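Local structure of dual specificity protein phosphatase 8 (Homo sapiens, 4JMK) at residues 22-27 against 42-47; 102-107 against 137-142. The protein probably removes phosphate from phosphotyrosine, phosphoserine and phosphothreonine of proteins and so restrains mitogen-activated protein kinases, work done by the catalytic domain in this structure. The protein carries 1 engineered substitution. All coordinates share one frame; numbering follows the deposited sequence.

Both contacts belong to the dual specificity phosphatase catalytic domain, but they do not touch: their centres lie about 29 Å apart, their nearest atoms about 16 Å, and they flank the middle of the molecule from opposite sides. Both segments of interaction 1 precede those of interaction 2 in the chain. The first sets a helix against the loop between strands 29-34 and 50-52; the second pairs two helices. Neither is at the active site, where Ser-88 is an engineered replacement of the predicted phosphocysteine nucleophile. Interaction 2 is linked to that site through sequence, since helix 94-107 follows the loop that begins with Ser-88 after strand 83-87.

Interaction 1 (22-27 against 42-47); sequences DLMTQN and PDFICE
Met-24 carries this contact, meeting Phe-44 and Ile-45 with two different parts of its side chain. Just before it, Leu-23 O takes a nearly straight bond from Asn-27 ND2 (2.8 Å, N-H...O angle 174°) as well as the backbone Asn-27 N, the two donors arriving from opposite faces of the carbonyl plane where the helix ends. Met-24 is bent at both chi2 and chi3. Its CB comes obliquely to the ring, 3.8 Å from Phe-44 CE1, its CG lies 3.9 Å from the same atom, and its CE reaches Ile-45 CD1 at 4.1 Å. The ring is turned back over its own type I turn: with chi1 54° CG lies between backbone N and carbonyl carbon, and Pro-42 CB stands 3.5 Å above the Phe-44 ring plane, toward the rim. A serine here would probably leave Met-24 CB and CG without their aromatic neighbour and uncover this side of Pro-42. Ile-45 N closes the turn on Pro-42 O at 3.2 Å. Since Met-24 and Ile-45 also both touch Val-32, the arrangement is a small apolar cluster of helix, turn and strand 29-34, which neighbours the outermost strand 50-52 in the mixed sheet of the phosphatase fold.

Interaction 2 (102-107 against 137-142); sequences YIMKTM and EYERSL
Helices 94-107 and 129-148 pack nearly parallel in the phosphatase domain, with Met-104 and Lys-105 set against Tyr-138, Glu-139 and Leu-142. The short axis segments cross at a signed angle of -16° and come no closer than 10.9 Å. Long side chains span the gap, and none of their contacts is a hydrogen bond. Met-104, extended at chi2 and bent at chi3, brings its CE 3.2 Å from Glu-139 OE1, a van der Waals approach, not a bond, and the same methyl is packed tightly against Glu-139 CB at 3.3 Å. In the glutamate chi2 folds the chain toward its own CA and chi3, 42°, turns OE1 back toward CB, so both atoms meet the one methyl. Met-104 also touches Ser-111 and Ala-114 of helix 111-121.

This is part of the helical layer of the protein tyrosine phosphatase fold, in which helix 94-107 follows directly on the catalytic loop. Further along it, Lys-105 crosses Tyr-138 at about a right angle, its CD 3.2 Å from Tyr-138 OH. That contact is between a methylene and an oxygen; the polar partner of the hydroxyl is Asp-68 on helix 67-79, to which it is hydrogen-bonded. The final bend of the lysine, chi4 48°, carries NZ to 3.7 Å from Leu-142 CD2. Leu-142 CG in turn lies over one face of the Tyr-138 ring, toward its rim. Arg-140, whose side chain sets out away from helix 94-107, grips Glu-137 side-on, NE binding OE1 at 2.9 Å and NH2 binding OE2 at 3.1 Å.

Interaction 1 (22-27 against 42-47)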
loop_
_atom_site.group_PDB
_atom_site.type_symbol
_atom_site.label_atom_id
_atom_site.label_comp_id
_atom_site.label_asym_id
_atom_site.label_seq_id
_atom_site.Cartn_x
_atom_site.Cartn_y
_atom_site.Cartn_z
ATOM N N ASP A 22 19.219 6.384 6.882
ATOM C CA ASP A 22 19.102 7.769 7.315
ATOM C C ASP A 22 17.746 8.362 6.984
ATOM O O ASP A 22 17.161 9.058 7.804
ATOM C CB ASP A 22 20.214 8.617 6.707
ATOM C CG ASP A 22 21.582 8.220 7.217
ATOM O OD1 ASP A 22 21.645 7.550 8.278
ATOM O OD2 ASP A 22 22.580 8.572 6.552
ATOM N N LEU A 23 17.242 8.089 5.785
ATOM C CA LEU A 23 15.935 8.602 5.393
ATOM C C LEU A 23 14.846 8.019 6.287
ATOM O O LEU A 23 13.943 8.733 6.748
ATOM C CB LEU A 23 15.653 8.235 3.943
ATOM C CG LEU A 23 14.335 8.736 3.362
ATOM C CD1 LEU A 23 14.341 10.263 3.268
ATOM C CD2 LEU A 23 14.082 8.090 1.999
ATOM N N MET A 24 14.926 6.710 6.519
ATOM C CA MET A 24 13.953 6.036 7.370
ATOM C C MET A 24 14.018 6.537 8.813
ATOM O O MET A 24 12.982 6.795 9.426
ATOM C CB MET A 24 14.150 4.516 7.307
ATOM C CG MET A 24 13.867 3.932 5.935
ATOM S SD MET A 24 12.089 3.800 5.606
ATOM C CE MET A 24 11.717 2.455 6.757
ATOM N N THR A 25 15.223 6.688 9.359
ATOM C CA THR A 25 15.340 7.162 10.744
ATOM C C THR A 25 14.956 8.635 10.858
ATOM O O THR A 25 14.340 9.048 11.841
ATOM C CB THR A 25 16.758 6.956 11.317
ATOM O OG1 THR A 25 17.705 7.665 10.511
ATOM C CG2 THR A 25 17.126 5.486 11.319
ATOM N N GLN A 26 15.337 9.421 9.850
ATOM C CA GLN A 26 15.001 10.844 9.762
ATOM C C GLN A 26 13.495 11.068 9.837
ATOM O O GLN A 26 13.022 12.057 10.415
ATOM C CB GLN A 26 15.539 11.399 8.433
ATOM C CG GLN A 26 15.265 12.856 8.116
ATOM C CD GLN A 26 15.797 13.243 6.738
ATOM O OE1 GLN A 26 16.599 12.517 6.146
ATOM N NE2 GLN A 26 15.348 14.381 6.222
ATOM N N ASN A 27 12.735 10.150 9.248
ATOM C CA ASN A 27 11.275 10.291 9.192
ATOM C C ASN A 27 10.560 9.434 10.221
ATOM O O ASN A 27 9.324 9.349 10.214
ATOM C CB ASN A 27 10.761 9.939 7.796
ATOM C CG ASN A 27 11.081 11.010 6.788
ATOM O OD1 ASN A 27 10.318 11.960 6.623
ATOM N ND2 ASN A 27 12.223 10.877 6.120
ATOM N N PRO A 42 14.857 -4.408 5.364
ATOM C CA PRO A 42 16.054 -3.700 5.830
ATOM C C PRO A 42 16.467 -4.295 7.165
ATOM O O PRO A 42 15.592 -4.673 7.956
ATOM C CB PRO A 42 15.559 -2.262 6.043
ATOM C CG PRO A 42 14.218 -2.179 5.349
ATOM C CD PRO A 42 13.654 -3.560 5.433
ATOM N N ASP A 43 17.765 -4.385 7.415
ATOM C CA ASP A 43 18.261 -5.013 8.638
ATOM C C ASP A 43 17.792 -4.276 9.879
ATOM O O ASP A 43 17.643 -4.875 10.956
ATOM C CB ASP A 43 19.790 -5.055 8.623
ATOM C CG ASP A 43 20.323 -6.182 7.773
ATOM O OD1 ASP A 43 21.449 -6.659 8.044
ATOM O OD2 ASP A 43 19.607 -6.593 6.835
ATOM N N PHE A 44 17.561 -2.974 9.721
ATOM C CA PHE A 44 17.219 -2.103 10.842
ATOM C C PHE A 44 15.732 -2.082 11.202
ATOM O O PHE A 44 15.319 -1.339 12.104
ATOM C CB PHE A 44 17.741 -0.677 10.595
ATOM C CG PHE A 44 17.292 -0.074 9.284
ATOM C CD1 PHE A 44 16.053 0.557 9.177
ATOM C CD2 PHE A 44 18.115 -0.119 8.171
ATOM C CE1 PHE A 44 15.639 1.127 7.975
ATOM C CE2 PHE A 44 17.714 0.445 6.967
ATOM C CZ PHE A 44 16.478 1.070 6.870
ATOM N N ILE A 45 14.939 -2.903 10.513
ATOM C CA ILE A 45 13.501 -3.009 10.774
ATOM C C ILE A 45 13.183 -4.291 11.558
ATOM O O ILE A 45 13.689 -5.365 11.221
ATOM C CB ILE A 45 12.683 -3.017 9.446
ATOM C CG1 ILE A 45 12.814 -1.675 8.709
ATOM C CG2 ILE A 45 11.225 -3.332 9.716
ATOM C CD1 ILE A 45 12.314 -0.440 9.526
ATOM N N CYS A 46 12.336 -4.176 12.587
ATOM C CA CYS A 46 11.921 -5.322 13.422
ATOM C C CYS A 46 10.956 -6.254 12.723
ATOM O O CYS A 46 10.025 -5.803 12.048
ATOM C CB CYS A 46 11.231 -4.821 14.695
ATOM S SG CYS A 46 12.304 -3.839 15.725
ATOM N N GLU A 47 11.141 -7.556 12.914
ATOM C CA GLU A 47 10.274 -8.542 12.272
ATOM C C GLU A 47 8.797 -8.311 12.578
ATOM O O GLU A 47 7.936 -8.461 11.702
ATOM C CB GLU A 47 10.681 -9.963 12.670
ATOM C CG GLU A 47 9.979 -11.042 11.853
ATOM C CD GLU A 47 10.332 -10.979 10.368
ATOM O OE1 GLU A 47 9.433 -11.216 9.528
ATOM O OE2 GLU A 47 11.510 -10.703 10.040
#

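Interaction 2 (102-107 against 137-142)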
loop_
_atom_site.group_PDB
_atom_site.type_symbol
_atom_site.label_atom_id
_atom_site.label_comp_id
_atom_site.label_asym_id
_atom_site.label_seq_id
_atom_site.Cartn_x
_atom_site.Cartn_y
_atom_site.Cartn_z
ATOM N N TYR A 102 -6.071 1.087 0.219
ATOM C CA TYR A 102 -6.212 1.520 1.603
ATOM C C TYR A 102 -7.096 2.762 1.705
ATOM O O TYR A 102 -7.941 2.874 2.601
ATOM C CB TYR A 102 -4.842 1.802 2.236
ATOM C CG TYR A 102 -4.982 2.272 3.663
ATOM C CD1 TYR A 102 -5.147 1.359 4.701
ATOM C CD2 TYR A 102 -4.982 3.626 3.973
ATOM C CE1 TYR A 102 -5.303 1.796 6.019
ATOM C CE2 TYR A 102 -5.134 4.066 5.284
ATOM C CZ TYR A 102 -5.291 3.143 6.293
ATOM O OH TYR A 102 -5.443 3.576 7.588
ATOM N N ILE A 103 -6.892 3.702 0.792
ATOM C CA ILE A 103 -7.679 4.928 0.797
ATOM C C ILE A 103 -9.118 4.632 0.433
ATOM O O ILE A 103 -10.047 5.183 1.036
ATOM C CB ILE A 103 -7.062 5.973 -0.140
ATOM C CG1 ILE A 103 -5.738 6.443 0.459
ATOM C CG2 ILE A 103 -7.972 7.167 -0.327
ATOM C CD1 ILE A 103 -4.902 7.167 -0.510
ATOM N N MET A 104 -9.308 3.741 -0.535
ATOM C CA MET A 104 -10.663 3.328 -0.915
ATOM C C MET A 104 -11.468 2.802 0.271
ATOM O O MET A 104 -12.582 3.244 0.534
ATOM C CB MET A 104 -10.588 2.213 -1.950
ATOM C CG MET A 104 -10.262 2.661 -3.340
ATOM S SD MET A 104 -9.994 1.243 -4.426
ATOM C CE MET A 104 -11.660 0.621 -4.461
ATOM N N LYS A 105 -10.899 1.837 0.975
ATOM C CA LYS A 105 -11.590 1.206 2.081
ATOM C C LYS A 105 -11.759 2.161 3.254
ATOM O O LYS A 105 -12.819 2.195 3.870
ATOM C CB LYS A 105 -10.834 -0.040 2.524
ATOM C CG LYS A 105 -11.584 -0.883 3.555
ATOM C CD LYS A 105 -10.833 -2.179 3.841
ATOM C CE LYS A 105 -11.488 -2.976 4.935
ATOM N NZ LYS A 105 -12.931 -3.088 4.690
ATOM N N THR A 106 -10.719 2.932 3.569
ATOM C CA THR A 106 -10.754 3.785 4.757
ATOM C C THR A 106 -11.749 4.924 4.601
ATOM O O THR A 106 -12.498 5.237 5.526
ATOM C CB THR A 106 -9.368 4.376 5.044
ATOM O OG1 THR A 106 -8.456 3.309 5.336
ATOM C CG2 THR A 106 -9.424 5.335 6.222
ATOM N N MET A 107 -11.761 5.539 3.424
ATOM C CA MET A 107 -12.578 6.730 3.214
ATOM C C MET A 107 -13.904 6.445 2.509
ATOM O O MET A 107 -14.778 7.315 2.445
ATOM C CB MET A 107 -11.780 7.778 2.435
ATOM C CG MET A 107 -10.561 8.293 3.188
ATOM S SD MET A 107 -11.074 9.071 4.741
ATOM C CE MET A 107 -11.923 10.488 4.071
ATOM N N GLU A 137 -12.416 -4.725 -8.842
ATOM C CA GLU A 137 -13.079 -5.907 -8.270
ATOM C C GLU A 137 -13.123 -5.809 -6.757
ATOM O O GLU A 137 -14.082 -6.253 -6.132
ATOM C CB GLU A 137 -12.370 -7.207 -8.666
ATOM C CG GLU A 137 -13.019 -7.974 -9.809
ATOM C CD GLU A 137 -14.503 -8.179 -9.616
ATOM O OE1 GLU A 137 -15.276 -7.443 -10.249
ATOM O OE2 GLU A 137 -14.908 -9.069 -8.838
ATOM N N TYR A 138 -12.077 -5.233 -6.173
ATOM C CA TYR A 138 -12.035 -5.045 -4.725
ATOM C C TYR A 138 -13.150 -4.094 -4.306
ATOM O O TYR A 138 -13.876 -4.356 -3.339
ATOM C CB TYR A 138 -10.658 -4.518 -4.304
ATOM C CG TYR A 138 -10.473 -4.367 -2.803
ATOM C CD1 TYR A 138 -10.600 -5.463 -1.956
ATOM C CD2 TYR A 138 -10.153 -3.130 -2.239
ATOM C CE1 TYR A 138 -10.428 -5.329 -0.576
ATOM C CE2 TYR A 138 -9.981 -2.986 -0.861
ATOM C CZ TYR A 138 -10.121 -4.094 -0.045
ATOM O OH TYR A 138 -9.944 -3.976 1.318
ATOM N N GLU A 139 -13.318 -3.004 -5.054
ATOM C CA GLU A 139 -14.371 -2.045 -4.740
ATOM C C GLU A 139 -15.736 -2.708 -4.831
ATOM O O GLU A 139 -16.629 -2.458 -4.008
ATOM C CB GLU A 139 -14.329 -0.865 -5.709
ATOM C CG GLU A 139 -15.386 0.193 -5.444
ATOM C CD GLU A 139 -15.573 0.510 -3.966
ATOM O OE1 GLU A 139 -14.573 0.621 -3.216
ATOM O OE2 GLU A 139 -16.742 0.648 -3.554
ATOM N N ARG A 140 -15.898 -3.551 -5.843
ATOM C CA ARG A 140 -17.188 -4.179 -6.065
ATOM C C ARG A 140 -17.531 -5.037 -4.859
ATOM O O ARG A 140 -18.674 -5.050 -4.401
ATOM C CB ARG A 140 -17.166 -5.013 -7.346
ATOM C CG ARG A 140 -18.559 -5.366 -7.831
ATOM C CD ARG A 140 -18.504 -6.016 -9.186
ATOM N NE ARG A 140 -17.923 -7.348 -9.110
ATOM C CZ ARG A 140 -18.610 -8.441 -8.790
ATOM N NH1 ARG A 140 -19.908 -8.361 -8.500
ATOM N NH2 ARG A 140 -18.001 -9.615 -8.763
ATOM N N SER A 141 -16.524 -5.721 -4.323
ATOM C CA SER A 141 -16.710 -6.614 -3.185
ATOM C C SER A 141 -16.985 -5.870 -1.872
ATOM O O SER A 141 -17.751 -6.345 -1.029
ATOM C CB SER A 141 -15.509 -7.561 -3.047
ATOM O OG SER A 141 -14.486 -7.015 -2.228
ATOM N N LEU A 142 -16.361 -4.709 -1.697
ATOM C CA LEU A 142 -16.629 -3.875 -0.529
ATOM C C LEU A 142 -18.080 -3.408 -0.561
ATOM O O LEU A 142 -18.760 -3.360 0.473
ATOM C CB LEU A 142 -15.678 -2.671 -0.488
ATOM C CG LEU A 142 -14.181 -2.893 -0.211
ATOM C CD1 LEU A 142 -13.433 -1.595 -0.407
ATOM C CD2 LEU A 142 -13.932 -3.446 1.194
#